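Local coordinates for protein bifunctional enzyme cysn/cysc (Mycobacterium tuberculosis, PDB 4BZP) that catalyses the ATP-dependent 3'-phosphorylation of adenosine 5'-phosphosulfate, the kinase step of sulfate activation, on a P-loop nucleotide-binding fold, at residues R27-K32 / E167-L172; Y37-D42 / T71-C76; E61-L66 / V82-P87; G125-A130 / T139-P144. One frame throughout, in Å; residues are numbered along the deposited sequence.

Interaction 1 (R27-K32 / E167-L172); sequences RKLLEK and EVIDLL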
loop_
_atom_site.group_PDB
_atom_site.type_symbol
_atom_site.label_atom_id
_atom_site.label_comp_id
_atom_site.label_asym_id
_atom_site.label_seq_id
_atom_site.Cartn_x
_atom_site.Cartn_y
_atom_site.Cartn_z
ATOM N N ARG A 27 15.712 -10.712 -6.912
ATOM C CA ARG A 27 17.050 -10.386 -7.426
ATOM C C ARG A 27 17.162 -10.761 -8.883
ATOM O O ARG A 27 17.708 -9.972 -9.694
ATOM C CB ARG A 27 18.128 -11.064 -6.588
ATOM C CG ARG A 27 18.249 -10.492 -5.177
ATOM C CD ARG A 27 19.467 -10.886 -4.352
ATOM N NE ARG A 27 19.432 -12.298 -3.994
ATOM C CZ ARG A 27 18.832 -12.778 -2.905
ATOM N NH1 ARG A 27 18.220 -11.952 -2.071
ATOM N NH2 ARG A 27 18.835 -14.052 -2.674
ATOM N N LYS A 28 16.726 -11.969 -9.239
ATOM C CA LYS A 28 16.830 -12.420 -10.643
ATOM C C LYS A 28 16.103 -11.477 -11.569
ATOM O O LYS A 28 16.599 -11.150 -12.666
ATOM C CB LYS A 28 16.311 -13.846 -10.826
ATOM C CG LYS A 28 17.228 -14.946 -10.307
ATOM C CD LYS A 28 16.570 -16.277 -10.483
ATOM C CE LYS A 28 17.350 -17.450 -9.941
ATOM N NZ LYS A 28 18.580 -17.647 -10.783
ATOM N N LEU A 29 14.930 -11.002 -11.182
ATOM C CA LEU A 29 14.132 -10.089 -12.006
ATOM C C LEU A 29 14.731 -8.691 -12.047
ATOM O O LEU A 29 14.791 -8.071 -13.126
ATOM C CB LEU A 29 12.667 -10.073 -11.474
ATOM C CG LEU A 29 11.830 -11.331 -11.658
ATOM C CD1 LEU A 29 10.448 -11.252 -10.995
ATOM C CD2 LEU A 29 11.637 -11.714 -13.126
ATOM N N LEU A 30 15.182 -8.188 -10.928
ATOM C CA LEU A 30 15.826 -6.856 -10.883
ATOM C C LEU A 30 17.114 -6.867 -11.705
ATOM O O LEU A 30 17.375 -5.844 -12.394
ATOM C CB LEU A 30 16.072 -6.416 -9.468
ATOM C CG LEU A 30 14.839 -6.019 -8.637
ATOM C CD1 LEU A 30 15.255 -5.820 -7.187
ATOM C CD2 LEU A 30 14.123 -4.792 -9.172
ATOM N N GLU A 31 17.866 -7.978 -11.746
ATOM C CA GLU A 31 19.057 -8.097 -12.633
ATOM C C GLU A 31 18.671 -7.858 -14.114
ATOM O O GLU A 31 19.512 -7.382 -14.911
ATOM C CB GLU A 31 19.718 -9.490 -12.568
ATOM C CG GLU A 31 20.588 -9.779 -11.342
ATOM C CD GLU A 31 21.028 -11.235 -11.201
ATOM O OE1 GLU A 31 20.719 -12.099 -12.075
ATOM O OE2 GLU A 31 21.693 -11.534 -10.174
ATOM N N LYS A 32 17.463 -8.229 -14.508
ATOM C CA LYS A 32 16.923 -8.021 -15.873
ATOM C C LYS A 32 16.170 -6.693 -16.055
ATOM O O LYS A 32 15.561 -6.483 -17.083
ATOM C CB LYS A 32 15.996 -9.155 -16.270
ATOM C CG LYS A 32 16.590 -10.540 -16.137
ATOM C CD LYS A 32 15.648 -11.573 -16.711
ATOM C CE LYS A 32 15.935 -13.011 -16.269
ATOM N NZ LYS A 32 14.731 -13.618 -15.636
ATOM N N GLU A 167 11.747 -21.861 -11.255
ATOM C CA GLU A 167 10.417 -22.404 -11.501
ATOM C C GLU A 167 9.344 -21.334 -11.384
ATOM O O GLU A 167 8.365 -21.340 -12.132
ATOM C CB GLU A 167 10.074 -23.525 -10.565
ATOM C CG GLU A 167 10.843 -24.794 -10.748
ATOM C CD GLU A 167 10.260 -25.823 -9.835
ATOM O OE1 GLU A 167 9.087 -26.187 -10.054
ATOM O OE2 GLU A 167 10.954 -26.196 -8.874
ATOM N N VAL A 168 9.492 -20.431 -10.409
ATOM C CA VAL A 168 8.529 -19.319 -10.255
ATOM C C VAL A 168 8.588 -18.418 -11.483
ATOM O O VAL A 168 7.529 -18.057 -11.997
ATOM C CB VAL A 168 8.801 -18.509 -8.959
ATOM C CG1 VAL A 168 7.905 -17.262 -8.895
ATOM C CG2 VAL A 168 8.546 -19.406 -7.725
ATOM N N ILE A 169 9.803 -18.091 -11.946
ATOM C CA ILE A 169 9.929 -17.233 -13.134
ATOM C C ILE A 169 9.336 -17.934 -14.353
ATOM O O ILE A 169 8.599 -17.309 -15.107
ATOM C CB ILE A 169 11.390 -16.847 -13.285
ATOM C CG1 ILE A 169 11.755 -15.872 -12.173
ATOM C CG2 ILE A 169 11.642 -16.212 -14.655
ATOM C CD1 ILE A 169 13.202 -15.558 -12.075
ATOM N N ASP A 170 9.536 -19.236 -14.470
ATOM C CA ASP A 170 8.964 -20.005 -15.607
ATOM C C ASP A 170 7.436 -19.898 -15.551
ATOM O O ASP A 170 6.744 -19.721 -16.569
ATOM C CB ASP A 170 9.395 -21.473 -15.600
ATOM C CG ASP A 170 10.900 -21.697 -15.963
ATOM O OD1 ASP A 170 11.518 -20.761 -16.439
ATOM O OD2 ASP A 170 11.360 -22.798 -15.661
ATOM N N LEU A 171 6.869 -19.989 -14.353
ATOM C CA LEU A 171 5.404 -19.884 -14.194
ATOM C C LEU A 171 4.916 -18.546 -14.684
ATOM O O LEU A 171 3.883 -18.457 -15.394
ATOM C CB LEU A 171 5.028 -20.064 -12.719
ATOM C CG LEU A 171 3.529 -19.933 -12.334
ATOM C CD1 LEU A 171 2.641 -20.993 -12.976
ATOM C CD2 LEU A 171 3.406 -19.912 -10.810
ATOM N N LEU A 172 5.642 -17.497 -14.314
ATOM C CA LEU A 172 5.294 -16.118 -14.674
ATOM C C LEU A 172 5.333 -15.919 -16.139
ATOM O O LEU A 172 4.532 -15.145 -16.680
ATOM C CB LEU A 172 6.220 -15.101 -14.006
ATOM C CG LEU A 172 6.049 -15.037 -12.510
ATOM C CD1 LEU A 172 7.137 -14.191 -11.849
ATOM C CD2 LEU A 172 4.662 -14.531 -12.119
#
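Ile169 reaches from helix 161-173 toward the end of helix 18-31, where Lys28 and Leu29 of that helix, and Lys32 just beyond its end, meet it with different parts of themselves. Its CG1 is anti to its carbonyl carbon (chi1 -71°) and the chain runs on extended, which carries CD1 to the far side of the gap. There CD1 lies across the aliphatic stem of Lys28, 3.8 Å from Lys28 CB and also 3.8 Å from Lys28 CD, so that the lysine is touched along its length and not at its end. Lys28 starts toward the partner helix but bends at its last torsion, and its NZ turns off to a salt bridge with Asp162 near the start of helix 161-173. Leu29 approaches the middle of the isoleucine: Leu29 CD2 is 4.3 Å from Ile169 CG1. The other branch, CG2, faces a long arm that comes end-on, Lys32 NZ standing 4.2 Å from Ile169 CG2 in a tip-to-tip approach.

Leu29 and Leu172 both touch Leu79 of strand 79-82, while Ile169 also packs on Val25, so the apolar side of the contact runs into the interior of the fold. Chemically, no hydrogen bond links the two segments. Dispersion between an isoleucine, a leucine and the methylenes of a lysine holds them, and the polar end of Lys28 is paired with Asp162. The contact that joins the P-loop helix to the C-terminal helix is therefore apolar where Leu29 and Ile169 meet, with lysine ends toward its outer side.

Interaction 2 (Y37-D42 / T71-C76); sequences YVLDGD and TLLADC
The ring of Tyr37 is met by two leucines in different ways. Leu73, from helix 56-75, comes in obliquely, with Leu73 CD1 3.6 Å from Tyr37 CD2 and 3.9 Å from Tyr37 CE2. Leu39, two residues along the chain from the tyrosine, sets its CD1 in the plane of the ring at the edge, 4.0 Å from Tyr37 CE2. The same two leucines also approach each other, Leu39 CD1 lying 4.3 Å from Leu73 CD1, so one methyl of the helix is shared between an aromatic and an aliphatic neighbour.

Tyr37 holds its CG anti to the backbone N (chi1 -174°), which carries the ring toward Leu73. The end of Leu73 is buried, and Val80 of strand 79-82 supports it from the sheet. Further along, Asp40 caps the short helix 41-44: its OD1 accepts from Asp42 N at 2.9 Å, the donor arriving on the anti side of the carboxylate and somewhat out of its plane.

The second subunit completes the setting. Tyr37 packs on Cys76 of the second subunit, and Leu73 on Leu72 of the second subunit, so the contact continues into the dimer interface. Within the chain, Tyr37 is hydrogen-bonded through its backbone to Leu79 and Leu81, placing strand 36-38 at one margin of this chain's parallel sheet with helix 56-75 packed beside it. A helix laid over parallel strands in the order 2-3-1-4-5 is the alpha/beta architecture of the nucleotide-kinase branch of the P-loop proteins.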
loop_
_atom_site.group_PDB
_atom_site.type_symbol
_atom_site.label_atom_id
_atom_site.label_comp_id
_atom_site.label_asym_id
_atom_site.label_seq_id
_atom_site.Cartn_x
_atom_site.Cartn_y
_atom_site.Cartn_z
ATOM N N TYR A 37 9.123 -6.721 -6.302
ATOM C CA TYR A 37 9.086 -6.224 -4.949
ATOM C C TYR A 37 8.589 -7.291 -4.020
ATOM O O TYR A 37 7.528 -7.857 -4.254
ATOM C CB TYR A 37 8.108 -5.055 -4.889
ATOM C CG TYR A 37 8.097 -4.356 -3.558
ATOM C CD1 TYR A 37 9.056 -3.396 -3.256
ATOM C CD2 TYR A 37 7.156 -4.669 -2.600
ATOM C CE1 TYR A 37 9.041 -2.744 -2.025
ATOM C CE2 TYR A 37 7.148 -4.061 -1.385
ATOM C CZ TYR A 37 8.065 -3.080 -1.123
ATOM O OH TYR A 37 8.046 -2.460 0.081
ATOM N N VAL A 38 9.336 -7.512 -2.956
ATOM C CA VAL A 38 8.964 -8.474 -1.923
ATOM C C VAL A 38 8.187 -7.747 -0.868
ATOM O O VAL A 38 8.724 -6.844 -0.192
ATOM C CB VAL A 38 10.180 -9.202 -1.304
ATOM C CG1 VAL A 38 9.722 -10.117 -0.175
ATOM C CG2 VAL A 38 10.920 -9.974 -2.374
ATOM N N LEU A 39 6.911 -8.076 -0.749
ATOM C CA LEU A 39 5.989 -7.483 0.185
ATOM C C LEU A 39 5.809 -8.419 1.358
ATOM O O LEU A 39 5.114 -9.444 1.271
ATOM C CB LEU A 39 4.672 -7.210 -0.542
ATOM C CG LEU A 39 3.585 -6.576 0.335
ATOM C CD1 LEU A 39 3.966 -5.176 0.714
ATOM C CD2 LEU A 39 2.255 -6.610 -0.383
ATOM N N ASP A 40 6.487 -8.063 2.437
ATOM C CA ASP A 40 6.533 -8.951 3.614
ATOM C C ASP A 40 5.759 -8.257 4.743
ATOM O O ASP A 40 6.063 -7.123 5.131
ATOM C CB ASP A 40 7.983 -9.262 3.995
ATOM C CG ASP A 40 8.110 -10.412 5.033
ATOM O OD1 ASP A 40 7.320 -10.486 5.980
ATOM O OD2 ASP A 40 9.022 -11.257 4.889
ATOM N N GLY A 41 4.755 -8.969 5.212
ATOM C CA GLY A 41 3.917 -8.513 6.328
ATOM C C GLY A 41 4.708 -8.143 7.577
ATOM O O GLY A 41 4.313 -7.243 8.326
ATOM N N ASP A 42 5.814 -8.825 7.842
ATOM C CA ASP A 42 6.589 -8.493 9.038
ATOM C C ASP A 42 7.075 -7.045 8.962
ATOM O O ASP A 42 6.979 -6.312 9.973
ATOM C CB ASP A 42 7.756 -9.462 9.250
ATOM C CG ASP A 42 7.296 -10.828 9.758
ATOM O OD1 ASP A 42 6.102 -10.984 10.088
ATOM O OD2 ASP A 42 8.155 -11.749 9.866
ATOM N N THR A 71 -2.162 -5.668 -4.770
ATOM C CA THR A 71 -2.880 -5.291 -6.018
ATOM C C THR A 71 -2.516 -3.908 -6.391
ATOM O O THR A 71 -2.364 -3.612 -7.600
ATOM C CB THR A 71 -4.424 -5.398 -6.003
ATOM O OG1 THR A 71 -4.950 -4.439 -5.075
ATOM C CG2 THR A 71 -4.875 -6.808 -5.725
ATOM N N LEU A 72 -2.334 -3.024 -5.430
ATOM C CA LEU A 72 -1.908 -1.640 -5.709
ATOM C C LEU A 72 -0.530 -1.599 -6.361
ATOM O O LEU A 72 -0.327 -0.927 -7.399
ATOM C CB LEU A 72 -1.975 -0.814 -4.423
ATOM C CG LEU A 72 -1.379 0.590 -4.429
ATOM C CD1 LEU A 72 -2.161 1.351 -5.442
ATOM C CD2 LEU A 72 -1.431 1.254 -3.060
ATOM N N LEU A 73 0.423 -2.335 -5.797
ATOM C CA LEU A 73 1.763 -2.346 -6.356
ATOM C C LEU A 73 1.738 -2.961 -7.745
ATOM O O LEU A 73 2.473 -2.534 -8.627
ATOM C CB LEU A 73 2.725 -3.091 -5.467
ATOM C CG LEU A 73 3.077 -2.434 -4.131
ATOM C CD1 LEU A 73 3.814 -3.418 -3.220
ATOM C CD2 LEU A 73 3.912 -1.161 -4.376
ATOM N N ALA A 74 0.966 -4.010 -7.938
ATOM C CA ALA A 74 0.850 -4.618 -9.266
ATOM C C ALA A 74 0.263 -3.677 -10.261
ATOM O O ALA A 74 0.713 -3.588 -11.404
ATOM C CB ALA A 74 0.028 -5.890 -9.169
ATOM N N ASP A 75 -0.729 -2.939 -9.867
ATOM C CA ASP A 75 -1.342 -1.990 -10.787
ATOM C C ASP A 75 -0.325 -0.881 -11.157
ATOM O O ASP A 75 -0.395 -0.368 -12.291
ATOM C CB ASP A 75 -2.662 -1.505 -10.160
ATOM C CG ASP A 75 -3.437 -0.646 -11.084
ATOM O OD1 ASP A 75 -4.046 -1.226 -12.017
ATOM O OD2 ASP A 75 -3.391 0.575 -10.847
ATOM N N CYS A 76 0.626 -0.557 -10.275
ATOM C CA CYS A 76 1.771 0.334 -10.510
ATOM C C CYS A 76 2.933 -0.322 -11.325
ATOM O O CYS A 76 3.995 0.258 -11.455
ATOM C CB CYS A 76 2.342 0.841 -9.154
ATOM S SG CYS A 76 1.345 2.073 -8.406
#

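Interaction 3 (E61-L66 / V82-P87); sequences ENLRRL and VPAISP
Ser86 meets Leu63 from a left-handed backbone conformation (phi 51°, psi 64°), unusual for a residue that carries a side chain. The bend presents backbone as well as side chain to the leucine: Leu63 CD1 is 4.1 Å from Ser86 CA, and in the conformer described Leu63 CD2 is 3.7 Å from Ser86 OG, a methyl against a hydroxyl. The same CD2 lies 3.8 Å from Ala84 CB. Leu63, with CG anti to its carbonyl carbon (chi1 -64°), thus pushes a forked end against the loop: CD2 touches both residues, while CD1 lies over the Ser86 backbone.

Away from the loop, Glu61, Arg64 and Arg65 form a salt-bridge network. Arg64 grips Glu61 side-on, its NE 2.8 Å from Glu61 OE1 and its NH2 2.9 Å from Glu61 OE2, while Arg65 NE reaches Glu61 OE2 as well. Two bonds on OE2 and one on OE1 fix the carboxylate's rotation. Arg64 continues to the backbone oxygens of Gly47 and Leu48 of the second subunit, and Arg65 to Asp51 of its own chain.

Segment 82-87 itself is tied to the nucleotide side, where Ile85 bonds through its backbone to Gly12 and the Thr11 hydroxyl is hydrogen-bonded to Ile85 O and Ser86 O. A loop leaving strand 79-82 beside the P-loop, packed against helix 56-75, is consistent with the active-site edge of a P-loop kinase.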
loop_
_atom_site.group_PDB
_atom_site.type_symbol
_atom_site.label_atom_id
_atom_site.label_comp_id
_atom_site.label_asym_id
_atom_site.label_seq_id
_atom_site.Cartn_x
_atom_site.Cartn_y
_atom_site.Cartn_z
ATOM N N GLU A 61 -6.740 -10.096 9.041
ATOM C CA GLU A 61 -6.790 -8.718 8.536
ATOM C C GLU A 61 -5.430 -8.318 7.979
ATOM O O GLU A 61 -5.393 -7.599 6.989
ATOM C CB GLU A 61 -7.242 -7.804 9.680
ATOM C CG GLU A 61 -7.219 -6.328 9.320
ATOM C CD GLU A 61 -8.219 -5.932 8.242
ATOM O OE1 GLU A 61 -9.095 -6.707 7.833
ATOM O OE2 GLU A 61 -8.093 -4.778 7.783
ATOM N N ASN A 62 -4.333 -8.742 8.577
ATOM C CA ASN A 62 -3.007 -8.546 8.037
ATOM C C ASN A 62 -2.949 -9.044 6.595
ATOM O O ASN A 62 -2.492 -8.320 5.706
ATOM C CB ASN A 62 -1.990 -9.235 8.937
ATOM C CG ASN A 62 -0.605 -9.070 8.469
ATOM O OD1 ASN A 62 -0.090 -7.945 8.432
ATOM N ND2 ASN A 62 0.035 -10.167 8.091
ATOM N N LEU A 63 -3.435 -10.248 6.338
ATOM C CA LEU A 63 -3.415 -10.837 5.026
ATOM C C LEU A 63 -4.360 -10.098 4.119
ATOM O O LEU A 63 -4.003 -9.896 2.935
ATOM C CB LEU A 63 -3.735 -12.323 5.069
ATOM C CG LEU A 63 -2.745 -13.197 5.818
ATOM C CD1 LEU A 63 -3.311 -14.565 6.062
ATOM C CD2 LEU A 63 -1.425 -13.267 5.064
ATOM N N ARG A 64 -5.543 -9.715 4.576
ATOM C CA ARG A 64 -6.462 -8.954 3.740
ATOM C C ARG A 64 -5.795 -7.665 3.250
ATOM O O ARG A 64 -5.841 -7.323 2.076
ATOM C CB ARG A 64 -7.741 -8.645 4.520
ATOM C CG ARG A 64 -8.840 -8.064 3.656
ATOM C CD ARG A 64 -10.033 -7.483 4.458
ATOM N NE ARG A 64 -9.658 -6.270 5.144
ATOM C CZ ARG A 64 -9.609 -5.056 4.552
ATOM N NH1 ARG A 64 -9.942 -4.914 3.278
ATOM N NH2 ARG A 64 -9.212 -4.037 5.248
ATOM N N ARG A 65 -5.162 -6.944 4.170
ATOM C CA ARG A 65 -4.534 -5.693 3.788
ATOM C C ARG A 65 -3.371 -5.985 2.843
ATOM O O ARG A 65 -3.168 -5.224 1.857
ATOM C CB ARG A 65 -4.054 -4.951 5.006
ATOM C CG ARG A 65 -5.158 -4.455 5.910
ATOM C CD ARG A 65 -4.593 -3.653 7.022
ATOM N NE ARG A 65 -5.560 -3.426 8.101
ATOM C CZ ARG A 65 -5.246 -2.763 9.220
ATOM N NH1 ARG A 65 -4.039 -2.331 9.398
ATOM N NH2 ARG A 65 -6.163 -2.672 10.166
ATOM N N LEU A 66 -2.557 -6.999 3.119
ATOM C CA LEU A 66 -1.460 -7.361 2.241
ATOM C C LEU A 66 -2.018 -7.610 0.828
ATOM O O LEU A 66 -1.373 -7.220 -0.184
ATOM C CB LEU A 66 -0.717 -8.606 2.773
ATOM C CG LEU A 66 0.443 -8.511 3.768
ATOM C CD1 LEU A 66 0.857 -9.833 4.325
ATOM C CD2 LEU A 66 1.643 -8.010 3.019
ATOM N N VAL A 82 4.847 -12.251 -2.259
ATOM C CA VAL A 82 4.307 -12.165 -0.884
ATOM C C VAL A 82 4.614 -13.451 -0.161
ATOM O O VAL A 82 3.937 -14.483 -0.363
ATOM C CB VAL A 82 2.805 -11.943 -0.915
ATOM C CG1 VAL A 82 2.275 -11.760 0.512
ATOM C CG2 VAL A 82 2.456 -10.755 -1.776
ATOM N N PRO A 83 5.635 -13.425 0.729
ATOM C CA PRO A 83 6.014 -14.647 1.427
ATOM C C PRO A 83 5.374 -14.869 2.781
ATOM O O PRO A 83 6.101 -15.259 3.752
ATOM C CB PRO A 83 7.507 -14.465 1.586
ATOM C CG PRO A 83 7.677 -13.004 1.774
ATOM C CD PRO A 83 6.671 -12.381 0.860
ATOM N N ALA A 84 4.064 -14.891 2.818
ATOM C CA ALA A 84 3.325 -15.094 4.075
ATOM C C ALA A 84 2.943 -16.546 4.244
ATOM O O ALA A 84 2.773 -17.292 3.271
ATOM C CB ALA A 84 2.108 -14.197 4.113
ATOM N N ILE A 85 2.811 -16.975 5.478
ATOM C CA ILE A 85 2.448 -18.342 5.772
ATOM C C ILE A 85 1.096 -18.648 5.152
ATOM O O ILE A 85 0.921 -19.724 4.545
ATOM C CB ILE A 85 2.454 -18.637 7.264
ATOM C CG1 ILE A 85 3.899 -18.626 7.775
ATOM C CG2 ILE A 85 1.823 -20.015 7.602
ATOM C CD1 ILE A 85 4.010 -18.702 9.263
ATOM N N SER A 86 0.127 -17.729 5.367
ATOM C CA SER A 86 -1.218 -17.833 4.790
ATOM C C SER A 86 -1.793 -19.230 5.088
ATOM O O SER A 86 -2.023 -20.005 4.147
ATOM C CB SER A 86 -1.133 -17.592 3.262
ATOM O OG SER A 86 -0.912 -16.221 2.972
ATOM N N PRO A 87 -1.997 -19.551 6.369
ATOM C CA PRO A 87 -2.254 -20.958 6.737
ATOM C C PRO A 87 -3.638 -21.453 6.408
ATOM O O PRO A 87 -3.791 -22.683 6.217
ATOM C CB PRO A 87 -2.090 -20.955 8.258
ATOM C CG PRO A 87 -2.387 -19.541 8.623
ATOM C CD PRO A 87 -1.808 -18.707 7.572
#

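Interaction 4 (G125-A130 / T139-P144); sequences GLYAKA and TGIDSP
Ile141 keeps CG1 anti to its carbonyl carbon (chi1 -67°) and CD1 extended beyond it (chi2 171°), which drives a single methyl toward helix 126-131, against Tyr127 and Ala130. Tyr127, also with its CG beside the backbone N, lets its ring swing out from the helix so that its end comes nearer the loop than its stem. The methyl touches both, from two sides at roughly a right angle: Ile141 CD1 is 3.9 Å from Tyr127 CD2, reached at a slant, and 3.8 Å from Ala130 CB. The contact is wholly apolar.

The polar end of the ring is held elsewhere, Tyr127 OH hydrogen-bonding to the backbone O of Ser14, a residue of the ADP pocket, and its ring stacks edge-to-face with Phe138. In the loop, Gly140 N bonds to Ser143 O at 2.9 Å, and Asp142 accepts from the backbone amides of His137 and Phe138.

Asp122 takes up the amides of Tyr127 and Ala128 at the start of the helix. Tyr127 rests against Leu115, Cys118 and Glu119 of helix 115-121, and thus joins helix 126-131 both to that helix and to the loop leading to strand 153-155.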
loop_
_atom_site.group_PDB
_atom_site.type_symbol
_atom_site.label_atom_id
_atom_site.label_comp_id
_atom_site.label_asym_id
_atom_site.label_seq_id
_atom_site.Cartn_x
_atom_site.Cartn_y
_atom_site.Cartn_z
ATOM N N GLY A 125 15.025 -19.511 14.843
ATOM C CA GLY A 125 14.775 -20.044 16.178
ATOM C C GLY A 125 13.341 -19.982 16.630
ATOM O O GLY A 125 13.053 -20.164 17.809
ATOM N N LEU A 126 12.388 -19.759 15.741
ATOM C CA LEU A 126 10.974 -19.694 16.081
ATOM C C LEU A 126 10.459 -21.064 16.499
ATOM O O LEU A 126 9.625 -21.158 17.415
ATOM C CB LEU A 126 10.163 -19.211 14.852
ATOM C CG LEU A 126 10.504 -17.777 14.453
ATOM C CD1 LEU A 126 9.728 -17.478 13.165
ATOM C CD2 LEU A 126 10.177 -16.760 15.545
ATOM N N TYR A 127 10.895 -22.156 15.875
ATOM C CA TYR A 127 10.471 -23.513 16.304
ATOM C C TYR A 127 11.005 -23.747 17.699
ATOM O O TYR A 127 10.274 -24.303 18.529
ATOM C CB TYR A 127 10.927 -24.632 15.358
ATOM C CG TYR A 127 10.086 -24.696 14.101
ATOM C CD1 TYR A 127 10.435 -23.957 13.002
ATOM C CD2 TYR A 127 8.977 -25.515 14.021
ATOM C CE1 TYR A 127 9.647 -24.006 11.834
ATOM C CE2 TYR A 127 8.186 -25.582 12.916
ATOM C CZ TYR A 127 8.525 -24.820 11.799
ATOM O OH TYR A 127 7.686 -24.842 10.702
ATOM N N ALA A 128 12.261 -23.378 17.982
ATOM C CA ALA A 128 12.791 -23.588 19.357
ATOM C C ALA A 128 11.946 -22.809 20.359
ATOM O O ALA A 128 11.647 -23.342 21.440
ATOM C CB ALA A 128 14.244 -23.177 19.422
ATOM N N LYS A 129 11.538 -21.582 20.044
ATOM C CA LYS A 129 10.658 -20.840 20.962
ATOM C C LYS A 129 9.322 -21.571 21.110
ATOM O O LYS A 129 8.764 -21.684 22.268
ATOM C CB LYS A 129 10.410 -19.436 20.485
ATOM C CG LYS A 129 11.453 -18.448 20.839
ATOM C CD LYS A 129 10.920 -17.038 20.672
ATOM C CE LYS A 129 11.948 -15.974 20.907
ATOM N NZ LYS A 129 11.227 -14.731 21.294
ATOM N N ALA A 130 8.722 -22.048 20.039
ATOM C CA ALA A 130 7.420 -22.716 20.114
ATOM C C ALA A 130 7.512 -23.941 20.991
ATOM O O ALA A 130 6.608 -24.205 21.824
ATOM C CB ALA A 130 6.929 -23.084 18.717
ATOM N N THR A 139 1.635 -22.044 13.689
ATOM C CA THR A 139 1.128 -22.873 12.595
ATOM C C THR A 139 2.008 -24.106 12.395
ATOM O O THR A 139 3.221 -24.039 12.308
ATOM C CB THR A 139 1.082 -22.044 11.314
ATOM O OG1 THR A 139 0.159 -20.962 11.497
ATOM C CG2 THR A 139 0.662 -22.861 10.156
ATOM N N GLY A 140 1.369 -25.266 12.354
ATOM C CA GLY A 140 2.060 -26.541 12.202
ATOM C C GLY A 140 2.301 -27.281 13.496
ATOM O O GLY A 140 2.648 -28.483 13.477
ATOM N N ILE A 141 2.159 -26.590 14.612
ATOM C CA ILE A 141 2.401 -27.165 15.946
ATOM C C ILE A 141 1.113 -27.127 16.743
ATOM O O ILE A 141 0.519 -28.201 17.016
ATOM C CB ILE A 141 3.527 -26.473 16.694
ATOM C CG1 ILE A 141 4.849 -26.763 15.978
ATOM C CG2 ILE A 141 3.602 -27.015 18.131
ATOM C CD1 ILE A 141 5.976 -25.963 16.499
ATOM N N ASP A 142 0.643 -25.937 17.045
ATOM C CA ASP A 142 -0.633 -25.816 17.814
ATOM C C ASP A 142 -1.616 -24.875 17.162
ATOM O O ASP A 142 -2.454 -24.284 17.814
ATOM C CB ASP A 142 -0.341 -25.485 19.269
ATOM C CG ASP A 142 0.218 -24.134 19.446
ATOM O OD1 ASP A 142 1.082 -23.732 18.642
ATOM O OD2 ASP A 142 -0.111 -23.441 20.436
ATOM N N SER A 143 -1.567 -24.795 15.827
ATOM C CA SER A 143 -2.521 -24.100 15.020
ATOM C C SER A 143 -2.437 -24.743 13.626
ATOM O O SER A 143 -1.371 -25.071 13.159
ATOM C CB SER A 143 -2.162 -22.601 14.950
ATOM O OG SER A 143 -3.208 -21.871 14.305
ATOM N N PRO A 144 -3.539 -24.890 12.951
ATOM C CA PRO A 144 -3.500 -25.686 11.712
ATOM C C PRO A 144 -2.920 -24.999 10.496
ATOM O O PRO A 144 -3.076 -23.764 10.329
ATOM C CB PRO A 144 -4.962 -25.971 11.457
ATOM C CG PRO A 144 -5.706 -24.792 12.030
ATOM C CD PRO A 144 -4.918 -24.473 13.278
#

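Overall arrangement
Interactions 2 and 3 share helix 56-75, cross along the chain and have centres 11 Å apart; they meet where Leu39 CG lies 3.6 Å from Leu66 CD2, and both reach the second subunit. Interaction 3 touches interaction 4, whose centre is 17 Å away, through Pro87 and Thr139. These two stand nearest the nucleotide: the side chain of Tyr127 is about 7 Å from ADP and that of Ala84 about 9 Å. Interaction 1 closes the long loop in which the other three are nested, yet its centre is 31 Å from that of interaction 4, on the opposite side of the chain's centre. Lys28 and Leu39 side chains are about 12 and 13 Å from ADP.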